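Local coordinates for uncharacterized conserved protein (Staphylococcus epidermidis, PDB 3FRM) that is of unknown function but carries a GNAT-type acetyltransferase domain and so may transfer an acyl group from a coenzyme A thioester, at residues 121-132 with 159-170. Residues are numbered along the deposited sequence; the frame is centred on the assembly and turned at random.
Sequences IQLVSSNNINDY and YNLDDIERLVAY. With NA (sodium ion), chain G.
At the edge of the sheet in this GNAT-like protein, outermost strand 120-123 pairs antiparallel with strand 165-171, and helix 129-136 packs on the face that carries Gln-122 and Val-168. These two form the hydrogen-bonded pair, Gln-122 N to Val-168 O at 3.0 Å and Val-168 N to Gln-122 O; Val-124 N adds a more bent bond to Arg-166 O. Val-168 CG2 touches both Val-124 CG1 and Tyr-132 CB, 3.5 Å from each. Buried Asn-128 organises the turn, OD1 accepting from Ser-125 N at 2.7 Å and ND2 donating to Gln-122 OE1 and Leu-123 O. With CG anti to the carbonyl carbon (chi1 -60°), Arg-166 runs extended past the Tyr-132 ring, CD over one face near the rim, while Tyr-132 OH bonds to Asp-180. Arg-166 NH1 reaches the syn lone pair of Asp-162 OD1 at 3.0 Å. That OD1 also binds the sodium ion at 2.9 Å, with backbone oxygens of Tyr-159, Asn-160, Asp-162 and Ile-164. Ile-129 CG1 sits 4.0 Å over the centre of the Tyr-159 ring, a CH-pi contact. Arg-166 thus ties helix to ion site, and the Asp-162 charge is probably shared between arginine and sodium.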
ATOM      1  N   ILE A 121      -6.462  -8.265  25.962  1.00 23.18           N
ATOM      2  CA  ILE A 121      -7.353  -8.390  24.785  1.00 22.73           C
ATOM      3  C   ILE A 121      -8.686  -8.984  25.190  1.00 22.32           C
ATOM      4  O   ILE A 121      -8.735 -10.089  25.719  1.00 20.97           O
ATOM      5  CB  ILE A 121      -6.752  -9.283  23.666  1.00 22.74           C
ATOM      6  CG1 ILE A 121      -5.321  -8.845  23.318  1.00 24.15           C
ATOM      7  CG2 ILE A 121      -7.662  -9.277  22.410  1.00 21.39           C
ATOM      8  CD1 ILE A 121      -4.631  -9.609  22.113  1.00 24.55           C
ATOM      9  N   GLN A 122      -9.760  -8.259  24.903  1.00 22.10           N
ATOM     10  CA  GLN A 122     -11.082  -8.608  25.408  1.00 23.23           C
ATOM     11  C   GLN A 122     -12.053  -8.738  24.254  1.00 23.73           C
ATOM     12  O   GLN A 122     -11.967  -7.977  23.284  1.00 25.18           O
ATOM     13  CB  GLN A 122     -11.585  -7.548  26.422  1.00 22.46           C
ATOM     14  CG  GLN A 122     -10.721  -7.395  27.688  1.00 23.71           C
ATOM     15  CD  GLN A 122     -11.173  -6.244  28.674  1.00 28.75           C
ATOM     16  OE1 GLN A 122     -12.279  -5.672  28.596  1.00 31.37           O
ATOM     17  NE2 GLN A 122     -10.287  -5.903  29.579  1.00 29.01           N
ATOM     18  N   LEU A 123     -12.978  -9.692  24.351  1.00 24.58           N
ATOM     19  CA  LEU A 123     -14.187  -9.703  23.503  1.00 25.71           C
ATOM     20  C   LEU A 123     -15.013  -8.497  23.841  1.00 25.47           C
ATOM     21  O   LEU A 123     -15.143  -8.158  25.011  1.00 25.92           O
ATOM     22  CB  LEU A 123     -15.026 -10.960  23.750  1.00 25.80           C
ATOM     23  CG  LEU A 123     -14.786 -12.098  22.748  1.00 28.64           C
ATOM     24  CD1 LEU A 123     -13.470 -12.857  23.061  1.00 28.46           C
ATOM     25  CD2 LEU A 123     -15.990 -13.052  22.749  1.00 29.70           C
ATOM     26  N   VAL A 124     -15.587  -7.828  22.856  1.00 25.66           N
ATOM     27  CA  VAL A 124     -16.350  -6.629  23.213  1.00 25.26           C
ATOM     28  C   VAL A 124     -17.764  -6.960  23.679  1.00 25.23           C
ATOM     29  O   VAL A 124     -18.406  -7.850  23.162  1.00 25.62           O
ATOM     30  CB  VAL A 124     -16.326  -5.519  22.125  1.00 25.10           C
ATOM     31  CG1 VAL A 124     -14.948  -5.434  21.507  1.00 24.11           C
ATOM     32  CG2 VAL A 124     -17.376  -5.754  21.066  1.00 25.25           C
ATOM     33  N   SER A 125     -18.233  -6.254  24.687  1.00 24.68           N
ATOM     34  CA  SER A 125     -19.591  -6.427  25.121  1.00 24.37           C
ATOM     35  C   SER A 125     -20.063  -5.065  25.508  1.00 24.64           C
ATOM     36  O   SER A 125     -19.305  -4.079  25.380  1.00 24.00           O
ATOM     37  CB  SER A 125     -19.640  -7.320  26.339  1.00 24.01           C
ATOM     38  OG  SER A 125     -18.814  -6.765  27.348  1.00 24.24           O
ATOM     39  N   SER A 126     -21.300  -5.023  26.018  1.00 24.89           N
ATOM     40  CA  SER A 126     -21.940  -3.788  26.436  1.00 24.13           C
ATOM     41  C   SER A 126     -20.974  -3.070  27.357  1.00 24.50           C
ATOM     42  O   SER A 126     -21.038  -1.853  27.501  1.00 25.14           O
ATOM     43  CB  SER A 126     -23.237  -4.091  27.170  1.00 23.84           C
ATOM     44  OG  SER A 126     -22.983  -4.743  28.417  1.00 23.83           O
ATOM     45  N   ASN A 127     -20.053  -3.835  27.947  1.00 24.02           N
ATOM     46  CA  ASN A 127     -19.197  -3.338  29.009  1.00 23.62           C
ATOM     47  C   ASN A 127     -18.036  -2.540  28.508  1.00 22.25           C
ATOM     48  O   ASN A 127     -17.567  -1.615  29.152  1.00 22.00           O
ATOM     49  CB  ASN A 127     -18.672  -4.502  29.841  1.00 25.04           C
ATOM     50  CG  ASN A 127     -19.723  -5.063  30.790  1.00 27.88           C
ATOM     51  OD1 ASN A 127     -20.894  -4.628  30.799  1.00 30.68           O
ATOM     52  ND2 ASN A 127     -19.311  -6.026  31.603  1.00 29.88           N
ATOM     53  N   ASN A 128     -17.554  -2.910  27.347  1.00 21.56           N
ATOM     54  CA  ASN A 128     -16.414  -2.223  26.803  1.00 20.71           C
ATOM     55  C   ASN A 128     -16.660  -1.676  25.423  1.00 20.10           C
ATOM     56  O   ASN A 128     -15.759  -1.090  24.867  1.00 20.93           O
ATOM     57  CB  ASN A 128     -15.153  -3.110  26.842  1.00 19.87           C
ATOM     58  CG  ASN A 128     -15.312  -4.383  26.047  1.00 19.04           C
ATOM     59  OD1 ASN A 128     -16.240  -4.548  25.248  1.00 19.54           O
ATOM     60  ND2 ASN A 128     -14.425  -5.292  26.269  1.00 19.30           N
ATOM     61  N   ILE A 129     -17.880  -1.800  24.894  1.00 20.38           N
ATOM     62  CA  ILE A 129     -18.190  -1.352  23.508  1.00 19.54           C
ATOM     63  C   ILE A 129     -17.737   0.062  23.155  1.00 19.61           C
ATOM     64  O   ILE A 129     -17.410   0.342  21.965  1.00 20.55           O
ATOM     65  CB  ILE A 129     -19.708  -1.489  23.142  1.00 19.71           C
ATOM     66  CG1 ILE A 129     -19.976  -1.106  21.683  1.00 19.13           C
ATOM     67  CG2 ILE A 129     -20.571  -0.586  23.993  1.00 20.58           C
ATOM     68  CD1 ILE A 129     -18.995  -1.770  20.630  1.00 16.50           C
ATOM     69  N   ASN A 130     -17.798   0.961  24.137  1.00 18.68           N
ATOM     70  CA  ASN A 130     -17.397   2.357  23.955  1.00 18.68           C
ATOM     71  C   ASN A 130     -15.873   2.503  23.779  1.00 19.00           C
ATOM     72  O   ASN A 130     -15.418   3.433  23.091  1.00 19.38           O
ATOM     73  CB  ASN A 130     -17.883   3.267  25.088  1.00 17.98           C
ATOM     74  CG  ASN A 130     -19.345   3.732  24.913  1.00 20.29           C
ATOM     75  OD1 ASN A 130     -20.155   3.505  25.798  1.00 22.01           O
ATOM     76  ND2 ASN A 130     -19.685   4.370  23.776  1.00 23.87           N
ATOM     77  N   ASP A 131     -15.088   1.611  24.394  1.00 17.92           N
ATOM     78  CA  ASP A 131     -13.670   1.602  24.171  1.00 18.35           C
ATOM     79  C   ASP A 131     -13.377   1.177  22.748  1.00 18.43           C
ATOM     80  O   ASP A 131     -12.417   1.636  22.155  1.00 19.71           O
ATOM     81  CB  ASP A 131     -12.949   0.612  25.116  1.00 18.91           C
ATOM     82  CG  ASP A 131     -12.928   1.084  26.557  1.00 19.57           C
ATOM     83  OD1 ASP A 131     -12.848   0.193  27.431  1.00 21.14           O
ATOM     84  OD2 ASP A 131     -12.992   2.315  26.822  1.00 17.26           O
ATOM     85  N   TYR A 132     -14.168   0.259  22.212  1.00 18.20           N
ATOM     86  CA  TYR A 132     -13.968  -0.174  20.853  1.00 18.81           C
ATOM     87  C   TYR A 132     -14.205   1.052  19.937  1.00 19.52           C
ATOM     88  O   TYR A 132     -13.366   1.418  19.114  1.00 20.32           O
ATOM     89  CB  TYR A 132     -14.901  -1.357  20.542  1.00 17.99           C
ATOM     90  CG  TYR A 132     -15.002  -1.704  19.088  1.00 15.28           C
ATOM     91  CD1 TYR A 132     -14.259  -2.742  18.565  1.00 11.77           C
ATOM     92  CD2 TYR A 132     -15.882  -1.001  18.222  1.00 16.77           C
ATOM     93  CE1 TYR A 132     -14.335  -3.092  17.229  1.00 11.24           C
ATOM     94  CE2 TYR A 132     -15.979  -1.346  16.810  1.00 13.01           C
ATOM     95  CZ  TYR A 132     -15.167  -2.408  16.345  1.00 12.73           C
ATOM     96  OH  TYR A 132     -15.158  -2.816  15.012  1.00 11.32           O
ATOM     97  N   TYR A 159     -24.205  -4.596  17.394  1.00 28.73           N
ATOM     98  CA  TYR A 159     -23.059  -5.392  17.853  1.00 30.42           C
ATOM     99  C   TYR A 159     -23.371  -6.694  18.615  1.00 31.79           C
ATOM    100  O   TYR A 159     -22.629  -7.654  18.446  1.00 33.15           O
ATOM    101  CB  TYR A 159     -22.029  -4.547  18.607  1.00 29.53           C
ATOM    102  CG  TYR A 159     -22.429  -4.233  20.006  1.00 28.89           C
ATOM    103  CD1 TYR A 159     -23.292  -3.173  20.275  1.00 28.16           C
ATOM    104  CD2 TYR A 159     -21.946  -5.003  21.089  1.00 29.17           C
ATOM    105  CE1 TYR A 159     -23.672  -2.872  21.573  1.00 28.11           C
ATOM    106  CE2 TYR A 159     -22.326  -4.714  22.413  1.00 26.96           C
ATOM    107  CZ  TYR A 159     -23.186  -3.646  22.652  1.00 28.82           C
ATOM    108  OH  TYR A 159     -23.588  -3.337  23.950  1.00 27.58           O
ATOM    109  N   ASN A 160     -24.395  -6.744  19.471  1.00 33.30           N
ATOM    110  CA  ASN A 160     -24.877  -8.051  19.955  1.00 34.53           C
ATOM    111  C   ASN A 160     -25.528  -8.719  18.767  1.00 34.79           C
ATOM    112  O   ASN A 160     -24.886  -9.437  18.008  1.00 35.82           O
ATOM    113  CB  ASN A 160     -25.951  -7.945  21.020  1.00 35.00           C
ATOM    114  CG  ASN A 160     -25.661  -6.903  22.041  1.00 37.62           C
ATOM    115  OD1 ASN A 160     -24.981  -7.174  23.031  1.00 39.68           O
ATOM    116  ND2 ASN A 160     -26.221  -5.703  21.845  1.00 39.94           N
ATOM    117  N   LEU A 161     -26.811  -8.472  18.614  1.00 34.34           N
ATOM    118  CA  LEU A 161     -27.543  -8.848  17.435  1.00 34.47           C
ATOM    119  C   LEU A 161     -26.691  -9.599  16.380  1.00 34.30           C
ATOM    120  O   LEU A 161     -26.943 -10.756  16.120  1.00 34.49           O
ATOM    121  CB  LEU A 161     -28.244  -7.602  16.860  1.00 34.66           C
ATOM    122  CG  LEU A 161     -29.023  -6.684  17.836  1.00 34.70           C
ATOM    123  CD1 LEU A 161     -28.126  -5.981  18.915  1.00 35.42           C
ATOM    124  CD2 LEU A 161     -29.820  -5.655  17.063  1.00 33.41           C
ATOM    125  N   ASP A 162     -25.669  -8.977  15.805  1.00 34.36           N
ATOM    126  CA  ASP A 162     -24.898  -9.640  14.749  1.00 34.71           C
ATOM    127  C   ASP A 162     -23.864 -10.694  15.174  1.00 34.98           C
ATOM    128  O   ASP A 162     -23.410 -10.810  16.335  1.00 33.72           O
ATOM    129  CB  ASP A 162     -24.259  -8.631  13.790  1.00 34.81           C
ATOM    130  CG  ASP A 162     -22.928  -8.034  14.311  1.00 36.77           C
ATOM    131  OD1 ASP A 162     -22.471  -8.265  15.479  1.00 36.02           O
ATOM    132  OD2 ASP A 162     -22.336  -7.295  13.496  1.00 38.89           O
ATOM    133  N   ASP A 163     -23.449 -11.438  14.179  1.00 35.42           N
ATOM    134  CA  ASP A 163     -22.695 -12.604  14.496  1.00 36.55           C
ATOM    135  C   ASP A 163     -21.184 -12.376  14.526  1.00 35.12           C
ATOM    136  O   ASP A 163     -20.498 -13.006  15.311  1.00 35.70           O
ATOM    137  CB  ASP A 163     -23.201 -13.783  13.665  1.00 37.89           C
ATOM    138  CG  ASP A 163     -24.587 -14.247  14.137  1.00 40.41           C
ATOM    139  OD1 ASP A 163     -24.758 -14.455  15.377  1.00 44.47           O
ATOM    140  OD2 ASP A 163     -25.503 -14.371  13.288  1.00 42.49           O
ATOM    141  N   ILE A 164     -20.721 -11.416  13.729  1.00 33.73           N
ATOM    142  CA  ILE A 164     -19.412 -10.769  13.855  1.00 31.49           C
ATOM    143  C   ILE A 164     -18.981 -10.599  15.314  1.00 30.77           C
ATOM    144  O   ILE A 164     -19.754 -10.120  16.136  1.00 30.57           O
ATOM    145  CB  ILE A 164     -19.441  -9.379  13.133  1.00 31.32           C
ATOM    146  CG1 ILE A 164     -19.894  -9.556  11.684  1.00 28.83           C
ATOM    147  CG2 ILE A 164     -18.091  -8.652  13.243  1.00 31.05           C
ATOM    148  CD1 ILE A 164     -19.754  -8.320  10.783  1.00 23.87           C
ATOM    149  N   GLU A 165     -17.761 -11.054  15.631  1.00 30.22           N
ATOM    150  CA  GLU A 165     -17.152 -10.835  16.953  1.00 28.80           C
ATOM    151  C   GLU A 165     -16.106  -9.714  16.875  1.00 26.95           C
ATOM    152  O   GLU A 165     -15.539  -9.475  15.809  1.00 26.51           O
ATOM    153  CB  GLU A 165     -16.527 -12.109  17.518  1.00 29.48           C
ATOM    154  CG  GLU A 165     -17.346 -12.848  18.628  1.00 33.82           C
ATOM    155  CD  GLU A 165     -18.445 -12.008  19.303  1.00 38.17           C
ATOM    156  OE1 GLU A 165     -19.634 -12.279  18.990  1.00 40.31           O
ATOM    157  OE2 GLU A 165     -18.141 -11.093  20.130  1.00 38.43           O
ATOM    158  N   ARG A 166     -15.879  -9.013  17.995  1.00 24.74           N
ATOM    159  CA  ARG A 166     -14.955  -7.897  18.003  1.00 22.51           C
ATOM    160  C   ARG A 166     -13.968  -7.913  19.161  1.00 22.44           C
ATOM    161  O   ARG A 166     -14.283  -8.379  20.268  1.00 22.28           O
ATOM    162  CB  ARG A 166     -15.723  -6.590  17.969  1.00 22.44           C
ATOM    163  CG  ARG A 166     -16.582  -6.440  16.745  1.00 20.51           C
ATOM    164  CD  ARG A 166     -17.672  -5.441  17.014  1.00 22.55           C
ATOM    165  NE  ARG A 166     -18.292  -4.993  15.785  1.00 19.72           N
ATOM    166  CZ  ARG A 166     -19.404  -5.495  15.281  1.00 18.98           C
ATOM    167  NH1 ARG A 166     -20.055  -6.469  15.914  1.00 16.68           N
ATOM    168  NH2 ARG A 166     -19.834  -5.031  14.114  1.00 18.48           N
ATOM    169  N   LEU A 167     -12.753  -7.424  18.897  1.00 21.06           N
ATOM    170  CA  LEU A 167     -11.735  -7.309  19.936  1.00 19.43           C
ATOM    171  C   LEU A 167     -11.252  -5.880  20.254  1.00 18.36           C
ATOM    172  O   LEU A 167     -11.160  -5.073  19.371  1.00 18.79           O
ATOM    173  CB  LEU A 167     -10.568  -8.199  19.560  1.00 19.16           C
ATOM    174  CG  LEU A 167     -11.000  -9.664  19.479  1.00 19.91           C
ATOM    175  CD1 LEU A 167      -9.906 -10.532  18.845  1.00 21.11           C
ATOM    176  CD2 LEU A 167     -11.430 -10.215  20.834  1.00 16.62           C
ATOM    177  N   VAL A 168     -10.956  -5.583  21.516  1.00 17.44           N
ATOM    178  CA  VAL A 168     -10.300  -4.341  21.901  1.00 16.70           C
ATOM    179  C   VAL A 168      -9.089  -4.758  22.682  1.00 16.53           C
ATOM    180  O   VAL A 168      -9.202  -5.575  23.612  1.00 15.61           O
ATOM    181  CB  VAL A 168     -11.169  -3.468  22.872  1.00 17.70           C
ATOM    182  CG1 VAL A 168     -10.439  -2.177  23.291  1.00 17.60           C
ATOM    183  CG2 VAL A 168     -12.468  -3.109  22.252  1.00 16.51           C
ATOM    184  N   ALA A 169      -7.933  -4.209  22.302  1.00 15.89           N
ATOM    185  CA  ALA A 169      -6.710  -4.389  23.069  1.00 14.52           C
ATOM    186  C   ALA A 169      -6.478  -3.176  23.958  1.00 14.97           C
ATOM    187  O   ALA A 169      -6.776  -2.004  23.545  1.00 13.45           O
ATOM    188  CB  ALA A 169      -5.537  -4.587  22.163  1.00 14.78           C
ATOM    189  N   TYR A 170      -5.958  -3.450  25.167  1.00 13.66           N
ATOM    190  CA  TYR A 170      -5.607  -2.399  26.104  1.00 15.14           C
ATOM    191  C   TYR A 170      -4.162  -2.507  26.471  1.00 16.18           C
ATOM    192  O   TYR A 170      -3.652  -3.609  26.725  1.00 15.26           O
ATOM    193  CB  TYR A 170      -6.409  -2.475  27.414  1.00 14.68           C
ATOM    194  CG  TYR A 170      -7.905  -2.364  27.289  1.00 15.04           C
ATOM    195  CD1 TYR A 170      -8.579  -1.230  27.764  1.00 16.07           C
ATOM    196  CD2 TYR A 170      -8.659  -3.388  26.709  1.00 15.90           C
ATOM    197  CE1 TYR A 170      -9.963  -1.090  27.659  1.00 13.25           C
ATOM    198  CE2 TYR A 170     -10.058  -3.262  26.587  1.00 17.33           C
ATOM    199  CZ  TYR A 170     -10.699  -2.113  27.089  1.00 15.28           C
ATOM    200  OH  TYR A 170     -12.066  -2.007  27.018  1.00 14.05           O
TER
HETATM  201 NA    NA G 252     -22.078  -9.977  17.736  1.00 37.43          NA